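Local atomic coordinates of iron-only hydrogenase system regulator (Thermotoga maritima, PDB entry 2NZC), a protein that probably regulates the iron-only hydrogenase system, although its molecular function has not been established. Residues Y8-V13 with V75-V80; V14-K19 with N47-F52; E26-F31 with G63-K68; S32-L37 with L55-D60. All coordinates share one frame; numbering follows the deposited sequence.

Interaction 1 of 4, residues Y8-V13 with V75-V80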
loop_
_atom_site.group_PDB
_atom_site.type_symbol
_atom_site.label_atom_id
_atom_site.label_comp_id
_atom_site.label_asym_id
_atom_site.label_seq_id
_atom_site.Cartn_x
_atom_site.Cartn_y
_atom_site.Cartn_z
ATOM N N TYR D 8 13.749 -8.326 -1.489
ATOM C CA TYR D 8 14.341 -7.017 -1.683
ATOM C C TYR D 8 13.260 -5.997 -1.591
ATOM O O TYR D 8 12.093 -6.251 -1.987
ATOM C CB TYR D 8 15.025 -6.910 -3.057
ATOM C CG TYR D 8 16.180 -7.880 -3.238
ATOM C CD1 TYR D 8 17.487 -7.522 -2.905
ATOM C CD2 TYR D 8 15.955 -9.152 -3.737
ATOM C CE1 TYR D 8 18.543 -8.439 -3.057
ATOM C CE2 TYR D 8 16.981 -10.066 -3.911
ATOM C CZ TYR D 8 18.272 -9.702 -3.569
ATOM O OH TYR D 8 19.272 -10.612 -3.742
ATOM N N ILE D 9 13.649 -4.829 -1.085
ATOM C CA ILE D 9 12.799 -3.649 -1.098
ATOM C C ILE D 9 13.348 -2.627 -2.126
ATOM O O ILE D 9 14.565 -2.333 -2.148
ATOM C CB ILE D 9 12.775 -3.029 0.304
ATOM C CG1 ILE D 9 12.083 -3.977 1.282
ATOM C CG2 ILE D 9 12.095 -1.681 0.283
ATOM C CD1 ILE D 9 12.774 -4.036 2.621
ATOM N N LEU D 10 12.461 -2.070 -2.949
ATOM C CA LEU D 10 12.847 -1.020 -3.889
ATOM C C LEU D 10 11.993 0.208 -3.672
ATOM O O LEU D 10 10.759 0.121 -3.600
ATOM C CB LEU D 10 12.655 -1.496 -5.320
ATOM C CG LEU D 10 13.923 -2.049 -5.947
ATOM C CD1 LEU D 10 13.983 -3.485 -5.546
ATOM C CD2 LEU D 10 13.830 -1.920 -7.454
ATOM N N THR D 11 12.652 1.344 -3.541
ATOM C CA THR D 11 11.958 2.620 -3.567
ATOM C C THR D 11 12.395 3.385 -4.801
ATOM O O THR D 11 13.610 3.599 -5.042
ATOM C CB THR D 11 12.277 3.437 -2.352
ATOM O OG1 THR D 11 13.689 3.667 -2.343
ATOM C CG2 THR D 11 11.926 2.661 -1.112
ATOM N N ILE D 12 11.402 3.795 -5.579
ATOM C CA ILE D 12 11.604 4.524 -6.810
ATOM C C ILE D 12 10.952 5.891 -6.638
ATOM O O ILE D 12 9.786 5.983 -6.239
ATOM C CB ILE D 12 10.901 3.801 -7.978
ATOM C CG1 ILE D 12 11.401 2.347 -8.094
ATOM C CG2 ILE D 12 11.090 4.550 -9.284
ATOM C CD1 ILE D 12 10.519 1.482 -8.912
ATOM N N VAL D 13 11.689 6.947 -6.946
ATOM C CA VAL D 13 11.117 8.291 -7.013
ATOM C C VAL D 13 11.165 8.761 -8.477
ATOM O O VAL D 13 12.244 8.892 -9.068
ATOM C CB VAL D 13 11.862 9.268 -6.071
ATOM C CG1 VAL D 13 11.337 10.675 -6.220
ATOM C CG2 VAL D 13 11.721 8.791 -4.602
ATOM N N VAL D 75 14.488 9.382 -12.816
ATOM C CA VAL D 75 14.145 8.304 -11.893
ATOM C C VAL D 75 15.296 8.070 -10.938
ATOM O O VAL D 75 16.435 7.889 -11.368
ATOM C CB VAL D 75 13.812 6.969 -12.644
ATOM C CG1 VAL D 75 13.683 5.808 -11.666
ATOM C CG2 VAL D 75 12.534 7.109 -13.463
ATOM N N ARG D 76 15.006 8.084 -9.644
ATOM C CA ARG D 76 15.992 7.654 -8.656
ATOM C C ARG D 76 15.514 6.407 -7.987
ATOM O O ARG D 76 14.343 6.330 -7.575
ATOM C CB ARG D 76 16.221 8.706 -7.572
ATOM C CG ARG D 76 16.701 10.049 -8.056
ATOM C CD ARG D 76 17.279 10.846 -6.886
ATOM N NE ARG D 76 16.535 10.610 -5.643
ATOM C CZ ARG D 76 15.543 11.377 -5.194
ATOM N NH1 ARG D 76 14.936 11.067 -4.058
ATOM N NH2 ARG D 76 15.154 12.450 -5.874
ATOM N N VAL D 77 16.408 5.446 -7.822
ATOM C CA VAL D 77 16.006 4.199 -7.199
ATOM C C VAL D 77 16.966 3.766 -6.099
ATOM O O VAL D 77 18.171 3.990 -6.182
ATOM C CB VAL D 77 15.748 3.086 -8.251
ATOM C CG1 VAL D 77 16.968 2.867 -9.089
ATOM C CG2 VAL D 77 15.239 1.778 -7.568
ATOM N N LYS D 78 16.414 3.179 -5.051
ATOM C CA LYS D 78 17.214 2.662 -3.969
ATOM C C LYS D 78 16.781 1.227 -3.759
ATOM O O LYS D 78 15.589 0.946 -3.557
ATOM C CB LYS D 78 16.987 3.490 -2.705
ATOM C CG LYS D 78 17.861 3.127 -1.512
ATOM C CD LYS D 78 19.259 3.777 -1.620
ATOM C CE LYS D 78 19.766 4.257 -0.265
ATOM N NZ LYS D 78 21.027 3.596 0.194
ATOM N N THR D 79 17.750 0.322 -3.823
ATOM C CA THR D 79 17.457 -1.098 -3.700
ATOM C C THR D 79 18.112 -1.646 -2.450
ATOM O O THR D 79 19.307 -1.440 -2.247
ATOM C CB THR D 79 17.947 -1.879 -4.938
ATOM O OG1 THR D 79 17.250 -1.423 -6.108
ATOM C CG2 THR D 79 17.717 -3.379 -4.751
ATOM N N VAL D 80 17.337 -2.339 -1.611
ATOM C CA VAL D 80 17.901 -3.004 -0.421
ATOM C C VAL D 80 17.372 -4.417 -0.121
ATOM O O VAL D 80 16.161 -4.637 -0.169
ATOM C CB VAL D 80 17.726 -2.160 0.867
ATOM C CG1 VAL D 80 18.435 -0.815 0.733
ATOM C CG2 VAL D 80 16.283 -1.968 1.198
HETATM O O HOH W 1 14.140 6.001 -4.156
#

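Interaction 2 of 4, residues V14-K19 with N47-F52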
loop_
_atom_site.group_PDB
_atom_site.type_symbol
_atom_site.label_atom_id
_atom_site.label_comp_id
_atom_site.label_asym_id
_atom_site.label_seq_id
_atom_site.Cartn_x
_atom_site.Cartn_y
_atom_site.Cartn_z
ATOM N N VAL D 14 9.988 9.006 -9.046
ATOM C CA VAL D 14 9.855 9.387 -10.453
ATOM C C VAL D 14 9.355 10.818 -10.619
ATOM O O VAL D 14 8.438 11.232 -9.924
ATOM C CB VAL D 14 8.834 8.479 -11.188
ATOM C CG1 VAL D 14 9.019 8.587 -12.718
ATOM C CG2 VAL D 14 8.949 7.059 -10.757
ATOM N N GLU D 15 9.937 11.568 -11.556
ATOM C CA GLU D 15 9.347 12.853 -11.988
ATOM C C GLU D 15 8.120 12.529 -12.850
ATOM O O GLU D 15 8.222 11.784 -13.823
ATOM C CB GLU D 15 10.376 13.711 -12.719
ATOM C CG GLU D 15 11.714 13.729 -11.983
ATOM C CD GLU D 15 12.702 14.763 -12.476
ATOM O OE1 GLU D 15 12.713 15.115 -13.686
ATOM O OE2 GLU D 15 13.498 15.223 -11.629
ATOM N N ASP D 16 6.957 13.064 -12.466
ATOM C CA ASP D 16 5.656 12.527 -12.910
ATOM C C ASP D 16 5.231 13.012 -14.287
ATOM O O ASP D 16 4.035 13.237 -14.533
ATOM C CB ASP D 16 4.544 12.817 -11.877
ATOM C CG ASP D 16 3.555 11.630 -11.692
ATOM O OD1 ASP D 16 3.889 10.477 -12.094
ATOM O OD2 ASP D 16 2.451 11.852 -11.112
ATOM N N ARG D 17 6.210 13.183 -15.177
ATOM C CA ARG D 17 5.937 13.470 -16.580
ATOM C C ARG D 17 5.616 12.176 -17.355
ATOM O O ARG D 17 5.770 11.062 -16.824
ATOM C CB ARG D 17 7.091 14.254 -17.215
ATOM C CG ARG D 17 8.394 13.505 -17.333
ATOM C CD ARG D 17 9.437 14.413 -17.899
ATOM N NE ARG D 17 10.719 13.740 -18.053
ATOM C CZ ARG D 17 11.686 13.756 -17.142
ATOM N NH1 ARG D 17 12.823 13.113 -17.376
ATOM N NH2 ARG D 17 11.520 14.413 -15.997
ATOM N N GLU D 18 5.157 12.335 -18.595
ATOM C CA GLU D 18 4.636 11.218 -19.384
ATOM C C GLU D 18 5.665 10.112 -19.645
ATOM O O GLU D 18 5.441 8.954 -19.251
ATOM C CB GLU D 18 3.993 11.706 -20.696
ATOM C CG GLU D 18 4.981 12.053 -21.814
ATOM C CD GLU D 18 4.382 11.838 -23.212
ATOM O OE1 GLU D 18 3.142 11.943 -23.346
ATOM O OE2 GLU D 18 5.152 11.578 -24.185
ATOM N N LYS D 19 6.786 10.484 -20.275
ATOM C CA LYS D 19 7.850 9.560 -20.677
ATOM C C LYS D 19 8.391 8.743 -19.501
ATOM O O LYS D 19 8.402 7.507 -19.556
ATOM C CB LYS D 19 8.990 10.336 -21.328
ATOM C CG LYS D 19 9.975 9.497 -22.134
ATOM C CD LYS D 19 10.874 10.417 -22.954
ATOM C CE LYS D 19 11.751 9.659 -23.946
ATOM N NZ LYS D 19 12.860 8.896 -23.266
ATOM N N ASN D 47 5.216 17.290 -8.394
ATOM C CA ASN D 47 5.268 16.692 -9.740
ATOM C C ASN D 47 6.144 15.435 -9.749
ATOM O O ASN D 47 6.950 15.203 -10.654
ATOM C CB ASN D 47 5.717 17.716 -10.803
ATOM C CG ASN D 47 4.733 18.874 -10.947
ATOM O OD1 ASN D 47 3.514 18.678 -10.931
ATOM N ND2 ASN D 47 5.258 20.086 -11.071
HETATM N N MSE D 48 5.976 14.634 -8.704
HETATM C CA MSE D 48 6.745 13.434 -8.535
HETATM C C MSE D 48 5.833 12.325 -8.078
HETATM O O MSE D 48 4.701 12.550 -7.681
HETATM C CB MSE D 48 7.863 13.657 -7.524
HETATM C CG MSE D 48 9.146 14.139 -8.141
HETATM SE SE MSE D 48 10.360 14.784 -6.758
HETATM C CE MSE D 48 11.450 15.959 -7.851
ATOM N N ALA D 49 6.329 11.109 -8.167
ATOM C CA ALA D 49 5.555 9.967 -7.767
ATOM C C ALA D 49 6.521 9.103 -7.023
ATOM O O ALA D 49 7.690 9.024 -7.423
ATOM C CB ALA D 49 5.040 9.249 -8.968
ATOM N N ILE D 50 6.040 8.471 -5.955
ATOM C CA ILE D 50 6.825 7.487 -5.184
ATOM C C ILE D 50 6.267 6.109 -5.475
ATOM O O ILE D 50 5.043 5.948 -5.566
ATOM C CB ILE D 50 6.669 7.710 -3.659
ATOM C CG1 ILE D 50 7.225 9.084 -3.304
ATOM C CG2 ILE D 50 7.341 6.534 -2.885
ATOM C CD1 ILE D 50 6.762 9.675 -1.954
ATOM N N ILE D 51 7.147 5.128 -5.679
ATOM C CA ILE D 51 6.707 3.724 -5.857
ATOM C C ILE D 51 7.542 2.865 -4.914
ATOM O O ILE D 51 8.792 2.987 -4.891
ATOM C CB ILE D 51 6.909 3.182 -7.313
ATOM C CG1 ILE D 51 6.159 4.017 -8.324
ATOM C CG2 ILE D 51 6.394 1.727 -7.438
ATOM C CD1 ILE D 51 6.665 3.868 -9.808
ATOM N N PHE D 52 6.856 2.041 -4.123
ATOM C CA PHE D 52 7.492 1.081 -3.253
ATOM C C PHE D 52 7.224 -0.281 -3.844
ATOM O O PHE D 52 6.076 -0.569 -4.222
ATOM C CB PHE D 52 6.851 1.070 -1.859
ATOM C CG PHE D 52 6.900 2.391 -1.120
ATOM C CD1 PHE D 52 8.071 2.823 -0.522
ATOM C CD2 PHE D 52 5.741 3.136 -0.927
ATOM C CE1 PHE D 52 8.098 4.015 0.209
ATOM C CE2 PHE D 52 5.780 4.333 -0.197
ATOM C CZ PHE D 52 6.945 4.748 0.354
HETATM O O HOH W 2 2.612 13.828 -9.195
#

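Interaction 3 of 4, residues E26-F31 with G63-K68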
loop_
_atom_site.group_PDB
_atom_site.type_symbol
_atom_site.label_atom_id
_atom_site.label_comp_id
_atom_site.label_asym_id
_atom_site.label_seq_id
_atom_site.Cartn_x
_atom_site.Cartn_y
_atom_site.Cartn_z
ATOM N N GLU D 26 6.600 0.228 -18.133
ATOM C CA GLU D 26 6.923 -0.837 -19.068
ATOM C C GLU D 26 7.900 -1.830 -18.435
ATOM O O GLU D 26 7.755 -3.040 -18.592
ATOM C CB GLU D 26 7.463 -0.267 -20.371
ATOM C CG GLU D 26 6.392 0.484 -21.170
ATOM C CD GLU D 26 6.932 1.151 -22.418
ATOM O OE1 GLU D 26 8.165 1.092 -22.644
ATOM O OE2 GLU D 26 6.114 1.729 -23.178
ATOM N N LEU D 27 8.881 -1.292 -17.716
ATOM C CA LEU D 27 9.880 -2.081 -17.018
ATOM C C LEU D 27 9.309 -2.989 -15.938
ATOM O O LEU D 27 9.610 -4.190 -15.897
ATOM C CB LEU D 27 10.928 -1.153 -16.397
ATOM C CG LEU D 27 12.351 -1.693 -16.306
ATOM C CD1 LEU D 27 12.761 -2.378 -17.602
ATOM C CD2 LEU D 27 13.255 -0.507 -16.000
ATOM N N LEU D 28 8.514 -2.408 -15.048
ATOM C CA LEU D 28 7.858 -3.144 -13.970
ATOM C C LEU D 28 6.847 -4.183 -14.479
ATOM O O LEU D 28 6.681 -5.229 -13.856
ATOM C CB LEU D 28 7.174 -2.171 -13.007
ATOM C CG LEU D 28 8.115 -1.147 -12.352
ATOM C CD1 LEU D 28 7.375 -0.359 -11.287
ATOM C CD2 LEU D 28 9.404 -1.791 -11.803
ATOM N N HIS D 29 6.170 -3.896 -15.590
ATOM C CA HIS D 29 5.375 -4.915 -16.285
ATOM C C HIS D 29 6.272 -6.097 -16.686
ATOM O O HIS D 29 5.924 -7.251 -16.451
ATOM C CB HIS D 29 4.694 -4.302 -17.514
ATOM C CG HIS D 29 4.073 -5.303 -18.445
ATOM N ND1 HIS D 29 4.669 -5.693 -19.628
ATOM C CD2 HIS D 29 2.902 -5.978 -18.376
ATOM C CE1 HIS D 29 3.891 -6.566 -20.247
ATOM N NE2 HIS D 29 2.813 -6.757 -19.506
ATOM N N ASN D 30 7.428 -5.808 -17.291
ATOM C CA ASN D 30 8.340 -6.862 -17.708
ATOM C C ASN D 30 8.772 -7.758 -16.560
ATOM O O ASN D 30 8.936 -8.962 -16.734
ATOM C CB ASN D 30 9.582 -6.294 -18.413
ATOM C CG ASN D 30 9.274 -5.671 -19.770
ATOM O OD1 ASN D 30 8.143 -5.724 -20.280
ATOM N ND2 ASN D 30 10.299 -5.072 -20.368
ATOM N N PHE D 31 8.964 -7.161 -15.394
ATOM C CA PHE D 31 9.463 -7.852 -14.216
ATOM C C PHE D 31 8.369 -8.210 -13.221
ATOM O O PHE D 31 8.666 -8.429 -12.045
ATOM C CB PHE D 31 10.495 -6.967 -13.489
ATOM C CG PHE D 31 11.813 -6.906 -14.163
ATOM C CD1 PHE D 31 12.045 -6.017 -15.212
ATOM C CD2 PHE D 31 12.835 -7.748 -13.764
ATOM C CE1 PHE D 31 13.277 -5.961 -15.839
ATOM C CE2 PHE D 31 14.072 -7.705 -14.397
ATOM C CZ PHE D 31 14.298 -6.805 -15.428
ATOM N N GLY D 63 19.378 -7.162 -10.050
ATOM C CA GLY D 63 20.444 -6.424 -10.750
ATOM C C GLY D 63 20.014 -5.880 -12.097
ATOM O O GLY D 63 20.308 -4.726 -12.430
ATOM N N ALA D 64 19.310 -6.713 -12.866
ATOM C CA ALA D 64 18.773 -6.314 -14.165
ATOM C C ALA D 64 17.792 -5.158 -14.004
ATOM O O ALA D 64 17.868 -4.175 -14.747
ATOM C CB ALA D 64 18.096 -7.510 -14.881
ATOM N N LEU D 65 16.904 -5.275 -13.017
ATOM C CA LEU D 65 15.858 -4.299 -12.776
ATOM C C LEU D 65 16.439 -2.946 -12.326
ATOM O O LEU D 65 16.105 -1.895 -12.870
ATOM C CB LEU D 65 14.861 -4.836 -11.727
ATOM C CG LEU D 65 13.678 -3.935 -11.356
ATOM C CD1 LEU D 65 12.879 -3.481 -12.615
ATOM C CD2 LEU D 65 12.754 -4.608 -10.326
ATOM N N SER D 66 17.300 -2.994 -11.323
ATOM C CA SER D 66 18.022 -1.829 -10.812
ATOM C C SER D 66 18.857 -1.076 -11.865
ATOM O O SER D 66 18.817 0.162 -11.929
ATOM C CB SER D 66 18.902 -2.274 -9.644
ATOM O OG SER D 66 18.054 -2.758 -8.594
ATOM N N GLY D 67 19.603 -1.824 -12.678
ATOM C CA GLY D 67 20.407 -1.243 -13.763
ATOM C C GLY D 67 19.515 -0.490 -14.726
ATOM O O GLY D 67 19.836 0.618 -15.142
ATOM N N LYS D 68 18.371 -1.089 -15.053
ATOM C CA LYS D 68 17.461 -0.530 -16.049
ATOM C C LYS D 68 16.710 0.699 -15.551
ATOM O O LYS D 68 16.647 1.712 -16.258
ATOM C CB LYS D 68 16.502 -1.608 -16.572
ATOM C CG LYS D 68 17.206 -2.673 -17.412
ATOM C CD LYS D 68 16.266 -3.816 -17.758
ATOM C CE LYS D 68 17.002 -4.951 -18.455
ATOM N NZ LYS D 68 17.603 -4.496 -19.746
#

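Interaction 4 of 4, residues S32-L37 with L55-D60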
loop_
_atom_site.group_PDB
_atom_site.type_symbol
_atom_site.label_atom_id
_atom_site.label_comp_id
_atom_site.label_asym_id
_atom_site.label_seq_id
_atom_site.Cartn_x
_atom_site.Cartn_y
_atom_site.Cartn_z
ATOM N N SER D 32 7.116 -8.290 -13.660
ATOM C CA SER D 32 6.017 -8.388 -12.680
ATOM C C SER D 32 5.982 -9.723 -11.899
ATOM O O SER D 32 5.449 -9.770 -10.784
ATOM C CB SER D 32 4.669 -8.099 -13.336
ATOM O OG SER D 32 4.444 -9.018 -14.375
ATOM N N GLU D 33 6.585 -10.763 -12.485
ATOM C CA GLU D 33 6.641 -12.134 -11.945
ATOM C C GLU D 33 7.101 -12.177 -10.500
ATOM O O GLU D 33 6.547 -12.915 -9.696
ATOM C CB GLU D 33 7.624 -12.983 -12.782
ATOM C CG GLU D 33 7.591 -14.488 -12.521
ATOM C CD GLU D 33 8.586 -15.262 -13.384
ATOM O OE1 GLU D 33 9.717 -14.767 -13.643
ATOM O OE2 GLU D 33 8.241 -16.388 -13.807
ATOM N N ASP D 34 8.156 -11.439 -10.189
ATOM C CA ASP D 34 8.726 -11.527 -8.851
ATOM C C ASP D 34 8.358 -10.342 -7.986
ATOM O O ASP D 34 8.941 -10.175 -6.932
ATOM C CB ASP D 34 10.237 -11.680 -8.891
ATOM C CG ASP D 34 10.689 -13.078 -9.337
ATOM O OD1 ASP D 34 9.936 -14.074 -9.213
ATOM O OD2 ASP D 34 11.827 -13.177 -9.809
ATOM N N ILE D 35 7.406 -9.527 -8.434
ATOM C CA ILE D 35 6.936 -8.399 -7.619
ATOM C C ILE D 35 5.825 -8.895 -6.691
ATOM O O ILE D 35 4.824 -9.440 -7.145
ATOM C CB ILE D 35 6.451 -7.204 -8.472
ATOM C CG1 ILE D 35 7.643 -6.532 -9.172
ATOM C CG2 ILE D 35 5.792 -6.109 -7.533
ATOM C CD1 ILE D 35 7.254 -5.404 -10.193
ATOM N N LEU D 36 6.002 -8.737 -5.390
ATOM C CA LEU D 36 4.958 -9.204 -4.470
ATOM C C LEU D 36 4.048 -8.095 -3.997
ATOM O O LEU D 36 2.979 -8.356 -3.440
ATOM C CB LEU D 36 5.581 -9.922 -3.265
ATOM C CG LEU D 36 6.519 -11.066 -3.595
ATOM C CD1 LEU D 36 7.123 -11.616 -2.281
ATOM C CD2 LEU D 36 5.756 -12.130 -4.329
ATOM N N LEU D 37 4.503 -6.856 -4.167
ATOM C CA LEU D 37 3.759 -5.713 -3.667
ATOM C C LEU D 37 4.198 -4.488 -4.418
ATOM O O LEU D 37 5.400 -4.291 -4.651
ATOM C CB LEU D 37 3.976 -5.531 -2.136
ATOM C CG LEU D 37 3.281 -4.305 -1.521
ATOM C CD1 LEU D 37 1.736 -4.461 -1.641
ATOM C CD2 LEU D 37 3.684 -3.990 -0.052
ATOM N N LEU D 55 10.073 -7.435 -3.737
ATOM C CA LEU D 55 10.282 -8.504 -4.689
ATOM C C LEU D 55 10.815 -9.666 -3.921
ATOM O O LEU D 55 11.457 -9.483 -2.886
ATOM C CB LEU D 55 11.323 -8.116 -5.745
ATOM C CG LEU D 55 10.837 -7.103 -6.789
ATOM C CD1 LEU D 55 11.191 -5.695 -6.373
ATOM C CD2 LEU D 55 11.429 -7.469 -8.139
ATOM N N LYS D 56 10.534 -10.869 -4.401
ATOM C CA LYS D 56 11.298 -12.024 -3.960
ATOM C C LYS D 56 11.917 -12.612 -5.218
ATOM O O LYS D 56 11.217 -13.143 -6.069
ATOM C CB LYS D 56 10.430 -13.045 -3.241
ATOM C CG LYS D 56 11.265 -14.140 -2.554
ATOM C CD LYS D 56 10.394 -15.216 -1.963
ATOM C CE LYS D 56 11.229 -16.359 -1.427
ATOM N NZ LYS D 56 10.420 -17.606 -1.440
ATOM N N THR D 57 13.228 -12.481 -5.361
ATOM C CA THR D 57 13.829 -12.804 -6.638
ATOM C C THR D 57 15.306 -13.157 -6.523
ATOM O O THR D 57 15.855 -13.247 -5.425
ATOM C CB THR D 57 13.570 -11.690 -7.692
ATOM O OG1 THR D 57 13.816 -12.235 -8.999
ATOM C CG2 THR D 57 14.453 -10.503 -7.462
ATOM N N ASP D 58 15.958 -13.389 -7.651
ATOM C CA ASP D 58 17.347 -13.835 -7.558
ATOM C C ASP D 58 18.293 -12.671 -7.884
ATOM O O ASP D 58 17.843 -11.538 -8.120
ATOM C CB ASP D 58 17.588 -15.091 -8.404
ATOM C CG ASP D 58 17.218 -14.904 -9.839
ATOM O OD1 ASP D 58 16.978 -13.754 -10.231
ATOM O OD2 ASP D 58 17.194 -15.906 -10.591
ATOM N N ASN D 59 19.589 -12.938 -7.829
ATOM C CA ASN D 59 20.577 -11.899 -8.028
ATOM C C ASN D 59 20.544 -11.310 -9.425
ATOM O O ASN D 59 20.604 -10.085 -9.573
ATOM C CB ASN D 59 21.976 -12.450 -7.740
ATOM C CG ASN D 59 22.439 -12.124 -6.349
ATOM O OD1 ASN D 59 21.640 -12.132 -5.396
ATOM N ND2 ASN D 59 23.741 -11.811 -6.210
ATOM N N ASP D 60 20.481 -12.189 -10.433
ATOM C CA ASP D 60 20.410 -11.790 -11.849
ATOM C C ASP D 60 19.258 -10.798 -12.040
ATOM O O ASP D 60 19.396 -9.801 -12.724
ATOM C CB ASP D 60 20.145 -12.984 -12.800
ATOM C CG ASP D 60 21.245 -13.983 -12.830
ATOM O OD1 ASP D 60 22.376 -13.676 -12.396
ATOM O OD2 ASP D 60 21.003 -15.101 -13.320
#

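Interaction 1 of 4, residues Y8-V13 with V75-V80
Ile-9 with Val-80 and Val-13 with Arg-76 are the outer pairs of two adjacent segments whose short axes come within 4.7 Å and run at 167°, close to ideal antiparallel. Three hydrogen-bonded pairs, Ile-9 with Val-80, Thr-11 with Lys-78 and Val-13 with Arg-76, each exchange two backbone bonds. The shortest joins Ile-9 N to Val-80 O at 2.7 Å, the longest Thr-11 N to Lys-78 O at 3.0 Å. The intervening Leu-10/Thr-79 and Ile-12/Val-77 pairs are non-hydrogen-bonded and add CA-H...O contacts such as Val-77 CA to Thr-11 O, 3.3 Å.

On the face carrying Leu-10, Ile-12, Val-77 and Thr-79, Leu-10 lies alongside Thr-79, with Leu-10 CG 3.4 Å from Thr-79 OG1. That hydroxyl sits beside its own backbone N (chi1 -63°) and is hydrogen-bonded to Ser-66 OG on helix 59-69. Ile-12 divides its branches: CG1 meets Val-77 CG2 and CG2 reaches Val-75 CG1, 3.7 Å away.

On the other face, Thr-11 OG1 stands between its backbone N and carbonyl carbon (chi1 60°), which brings it 3.3 Å from Lys-78 CB. A water donates to Thr-11 O at 2.6 Å. The Arg-76 guanidinium lays one face over Val-13 CB, while its NH1 bonds to Leu-82 O of the second subunit.

One face thus meets helix 59-69 and the other a second subunit, and the first strand pairs antiparallel with the last, as in the ferredoxin-like beta-alpha-beta-beta-alpha-beta fold of ACT domains.

Interaction 2 of 4, residues V14-K19 with N47-F52
Asp-16 reaches across to Ala-49 and Asn-47 just where strand 6-15 gives way to a turn. Its chi1 of -140° carries CG toward Ala-49, and OD1 ends 3.6 Å from Ala-49 CB. The other carboxylate oxygen, OD2, accepts from a water that also donates to Met-48 O, bridging the two segments. Asp-16 N bonds to Asn-47 O at 2.8 Å, approaching from 44° above the carbonyl plane.

Val-14 and Ala-49 form a hydrogen-bonded antiparallel pair. Val-14 CG2, anti to its carbonyl carbon, crosses Ile-51 and touches CD1 at 4.0 Å. Met-48, present as selenomethionine, has its CG 3.5 Å from Val-14 O and also near Glu-15 CA; beyond CG the chain is extended, and it packs on Leu-82 of the second subunit. Spanning the turn from strand end to helix N-cap, Arg-17 NH2 forms a salt bridge with Glu-15 OE1 at 2.7 Å; the oxygen lies in the guanidinium plane and uses its anti lone pair.

Asn-47 and Met-48 together sit opposite the single residue Val-43, a G1 beta bulge. Helix 18-30 covers one side, with Ala-20 on Val-14, Tyr-21 on Asp-16 and Val-24 on Ile-51, while strand 35-43 flanks strand 48-57, its Tyr-41 and Val-43 touching Ile-50.

Interaction 3 of 4, residues E26-F31 with G63-K68
The Phe-31 ring takes Leu-65 CD1 over one face and has Ala-64 CB and Lys-68 CD at its edge. Leu-65 CD1 stands 4.0 Å from the Phe-31 centroid and 23° off the normal, a CH-pi contact in which the nearest ring atom is Phe-31 CD1. At the edge, Phe-31 CZ meets Ala-64 CB at 3.9 Å and CE1 meets Lys-68 CD. Leu-27 O, from the last turn of helix 18-30, also lies at the edge, in the ring plane. The ring and Leu-65 lie alongside each other, pointing opposite ways.

Leu-65 CD1 is the common meeting point. Besides the ring it touches Leu-28 CD2 at 3.9 Å and Leu-27 CG at 4.1 Å, so three side chains of segment 26-31 converge on one methyl. Leu-27 also crosses Lys-68 at about a right angle, its CD2 pressed to 3.5 Å from Lys-68 CB, tighter than ordinary van der Waals contact. The lysine side chain contributes its CB and CD, and its amino end turns off elsewhere.

An alanine at Phe-31 would probably open a gap over Leu-65 CD1 and beside Ala-64, and leave that methyl with only the leucine contacts of this segment.

The side-chain contact is apolar, between segments whose axes lie 10.9 Å apart and run at 176°. Leu-28 and Leu-65 also touch Leu-53 and Leu-55 of strand 48-57. Two antiparallel helices laid on one face of a four-stranded antiparallel sheet are the helical layer of the ferredoxin-like fold.

Interaction 4 of 4, residues S32-L37 with L55-D60
Ile-35 and Leu-55 form a non-hydrogen-bonded antiparallel pair at the open end of the beta hairpin made by strands 35-43 and 48-57, the central beta-beta unit of the ferredoxin-like fold. The short strand axes approach to 5.3 Å at 154°. Next to this pair a classic beta bulge sets two residues, Leu-36 and Leu-37, against Val-54 alone.

Two polar links cross the contact. Lys-56 N bonds to Asp-34 O at 3.1 Å. Thr-57 OG1 donates to Asp-34 OD2, but the 2.3 Å between them is too short to be trusted in detail. Beyond the pair, Asp-58 caps helix 59-69, and Lys-56 NZ forms a salt bridge with Glu-45 of the second subunit.

One apolar contact lies on the helix-facing side. Ile-35 and Leu-55 run side by side, with Ile-35 CG1 4.0 Å from Leu-55 CG, and Leu-55 also touches Leu-65 and Leu-10. An alanine at Leu-55 would probably leave a gap between Ile-35, Leu-10 and Leu-65, each deprived of its contact with the lost branches.

On the opposite side of the sheet Leu-36 crosses Lys-56. Its chi1 of -55° sets Leu-36 CG beside the backbone N of its own residue, 4.1 Å from Lys-56 N. Farther out along the same side chain, Leu-36 CD1 rests 3.7 Å from Lys-56 CB.

Overall arrangement
Interactions 1 and 2 share strand 6-15, pairing it with strand 75-81 along one edge and with strand 48-57 along the other; a probable hydrogen bond from Ile-12 N to Ile-51 O ties them together. Interaction 4 joins strand 48-57 to its hairpin partner 35-43, its centre about 21 Å from that of interaction 2. Interactions 1 and 2 rest largely on backbone bonds, interaction 4 on one such bond plus side-chain contacts, interaction 3 on apolar packing between helices. All four are partly buried: Leu-10, Leu-55 and Leu-65 join interactions 1, 4 and 3 inside, while Arg-76, Lys-78, Asn-47 and Lys-68 are exposed. Other subunits touch interactions 1, 2 and 4 but not interaction 3.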